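Local coordinates for cupin type-2 domain-containing protein (Streptococcus pyogenes, PDB 1YHF) that is of unknown function but adopts a cupin-type beta fold, a scaffold that in relatives often serves metal or small-ligand binding, at residues L18-E21 / V22-E25. Numbering follows the deposited sequence.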
ATOM      1  N   LEU A  18       2.158   5.800 -11.369  1.00 27.58           N
ATOM      2  CA  LEU A  18       2.574   4.945 -10.247  1.00 29.00           C
ATOM      3  C   LEU A  18       2.546   3.441 -10.551  1.00 29.11           C
ATOM      4  O   LEU A  18       3.346   2.694 -10.008  1.00 29.44           O
ATOM      5  CB  LEU A  18       1.789   5.258  -8.956  1.00 28.80           C
ATOM      6  CG  LEU A  18       1.962   6.629  -8.282  1.00 30.10           C
ATOM      7  CD1 LEU A  18       0.998   6.745  -7.104  1.00 30.61           C
ATOM      8  CD2 LEU A  18       3.413   6.906  -7.800  1.00 30.49           C
ATOM      9  N   THR A  19       1.624   3.004 -11.410  1.00 29.85           N
ATOM     10  CA  THR A  19       1.569   1.587 -11.826  1.00 30.36           C
ATOM     11  C   THR A  19       2.761   1.196 -12.710  1.00 31.23           C
ATOM     12  O   THR A  19       2.991   0.006 -12.953  1.00 31.69           O
ATOM     13  CB  THR A  19       0.238   1.196 -12.557  1.00 29.85           C
ATOM     14  OG1 THR A  19       0.147   1.868 -13.823  1.00 28.49           O
ATOM     15  CG2 THR A  19      -0.962   1.532 -11.706  1.00 29.13           C
ATOM     16  N   GLN A  20       3.502   2.189 -13.198  1.00 31.43           N
ATOM     17  CA  GLN A  20       4.751   1.910 -13.903  1.00 32.42           C
ATOM     18  C   GLN A  20       5.957   1.987 -12.978  1.00 31.90           C
ATOM     19  O   GLN A  20       7.019   1.493 -13.327  1.00 32.18           O
ATOM     20  CB  GLN A  20       4.970   2.837 -15.114  1.00 32.40           C
ATOM     21  CG  GLN A  20       3.838   2.860 -16.138  1.00 35.60           C
ATOM     22  CD  GLN A  20       3.411   1.482 -16.633  1.00 41.42           C
ATOM     23  OE1 GLN A  20       4.172   0.791 -17.326  1.00 41.75           O
ATOM     24  NE2 GLN A  20       2.168   1.081 -16.298  1.00 43.77           N
ATOM     25  N   GLU A  21       5.790   2.608 -11.813  1.00 31.60           N
ATOM     26  CA  GLU A  21       6.881   2.779 -10.862  1.00 31.66           C
ATOM     27  C   GLU A  21       7.129   1.501 -10.071  1.00 30.91           C
ATOM     28  O   GLU A  21       8.228   1.307  -9.552  1.00 30.94           O
ATOM     29  CB  GLU A  21       6.612   3.940  -9.889  1.00 32.50           C
ATOM     30  CG  GLU A  21       6.573   5.334 -10.529  1.00 34.45           C
ATOM     31  CD  GLU A  21       7.915   5.797 -11.063  1.00 39.82           C
ATOM     32  OE1 GLU A  21       8.900   5.856 -10.293  1.00 41.52           O
ATOM     33  OE2 GLU A  21       7.978   6.126 -12.269  1.00 43.50           O
ATOM     34  N   VAL A  22       6.101   0.657  -9.952  1.00 29.50           N
ATOM     35  CA  VAL A  22       6.203  -0.627  -9.256  1.00 29.36           C
ATOM     36  C   VAL A  22       5.514  -1.712 -10.088  1.00 29.10           C
ATOM     37  O   VAL A  22       4.298  -1.918  -9.998  1.00 27.73           O
ATOM     38  CB  VAL A  22       5.650  -0.576  -7.790  1.00 29.16           C
ATOM     39  CG1 VAL A  22       6.021  -1.831  -7.049  1.00 31.12           C
ATOM     40  CG2 VAL A  22       6.260   0.581  -7.028  1.00 30.20           C
HETATM   41  N   MSE A  23       6.310  -2.376 -10.929  1.00 28.93           N
HETATM   42  CA  MSE A  23       5.800  -3.383 -11.844  1.00 30.48           C
HETATM   43  C   MSE A  23       5.351  -4.646 -11.100  1.00 29.69           C
HETATM   44  O   MSE A  23       5.822  -4.929 -10.000  1.00 29.24           O
HETATM   45  CB  MSE A  23       6.858  -3.698 -12.913  1.00 31.08           C
HETATM   46  CG  MSE A  23       7.312  -2.432 -13.690  1.00 35.49           C
HETATM   47 SE   MSE A  23       5.878  -1.771 -14.854  0.74 45.40          SE
HETATM   48  CE  MSE A  23       6.208  -3.010 -16.307  1.00 42.88           C
ATOM     49  N   ILE A  24       4.396  -5.370 -11.676  1.00 29.36           N
ATOM     50  CA  ILE A  24       3.966  -6.648 -11.108  1.00 29.41           C
ATOM     51  C   ILE A  24       4.980  -7.707 -11.541  1.00 29.98           C
ATOM     52  O   ILE A  24       5.263  -7.832 -12.733  1.00 29.64           O
ATOM     53  CB  ILE A  24       2.541  -7.034 -11.585  1.00 29.09           C
ATOM     54  CG1 ILE A  24       1.497  -6.084 -10.986  1.00 28.82           C
ATOM     55  CG2 ILE A  24       2.244  -8.481 -11.225  1.00 29.93           C
ATOM     56  CD1 ILE A  24       0.172  -6.024 -11.732  1.00 30.33           C
ATOM     57  N   GLU A  25       5.555  -8.449 -10.597  1.00 30.05           N
ATOM     58  CA  GLU A  25       6.530  -9.480 -10.987  1.00 30.78           C
ATOM     59  C   GLU A  25       6.075 -10.862 -10.555  1.00 30.69           C
ATOM     60  O   GLU A  25       5.573 -11.032  -9.436  1.00 30.46           O
ATOM     61  CB  GLU A  25       7.938  -9.200 -10.429  1.00 30.94           C
ATOM     62  CG  GLU A  25       8.522  -7.795 -10.707  1.00 33.70           C
ATOM     63  CD  GLU A  25       8.895  -7.563 -12.170  1.00 37.62           C
ATOM     64  OE1 GLU A  25       9.043  -8.552 -12.922  1.00 39.71           O
ATOM     65  OE2 GLU A  25       9.015  -6.382 -12.566  1.00 39.58           O
TER
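A short, weakly bonded helical turn, 18-21, from which the chain opens into the extended run toward strand 29-37, brings the Leu18 carbonyl to the Val22 amide and the Gln20 side chain to that of Met23. The carbonyl O of Leu18 accepts two backbone hydrogen bonds: one from Glu21 N at 3.0 Å and a weak one from Val22 N at 3.4 Å, bent to 139° at the hydrogen. Met23, a selenomethionine, then folds back over the turn. Bent at both chi2 and chi3, its chain brings SE to 3.8 Å from Gln20 O. Thr19 O and Gln20 OE1 lie marginally farther from SE, all loose van der Waals approaches. The Gln20 amide is tethered through NE2, which donates to Thr19 OG1 at 3.3 Å with the hydroxyl 17° out of the amide plane; that hydroxyl is also hydrogen-bonded to Asp17 OD1. The turn lies against the sheet of the cupin jelly-roll barrel that contains strands 29-37 and 40-47: Val22 is buried on Leu30, Arg32, Val44 and Ser46. With CG2 anti to its own carbonyl carbon and beside the backbone N, Val22 lays that methyl 3.3 Å from Glu21 O, a carbonyl that accepts a hydrogen bond from Arg32. Gln105 NE2 donates to Val22 O and, weakly, to Thr19 O.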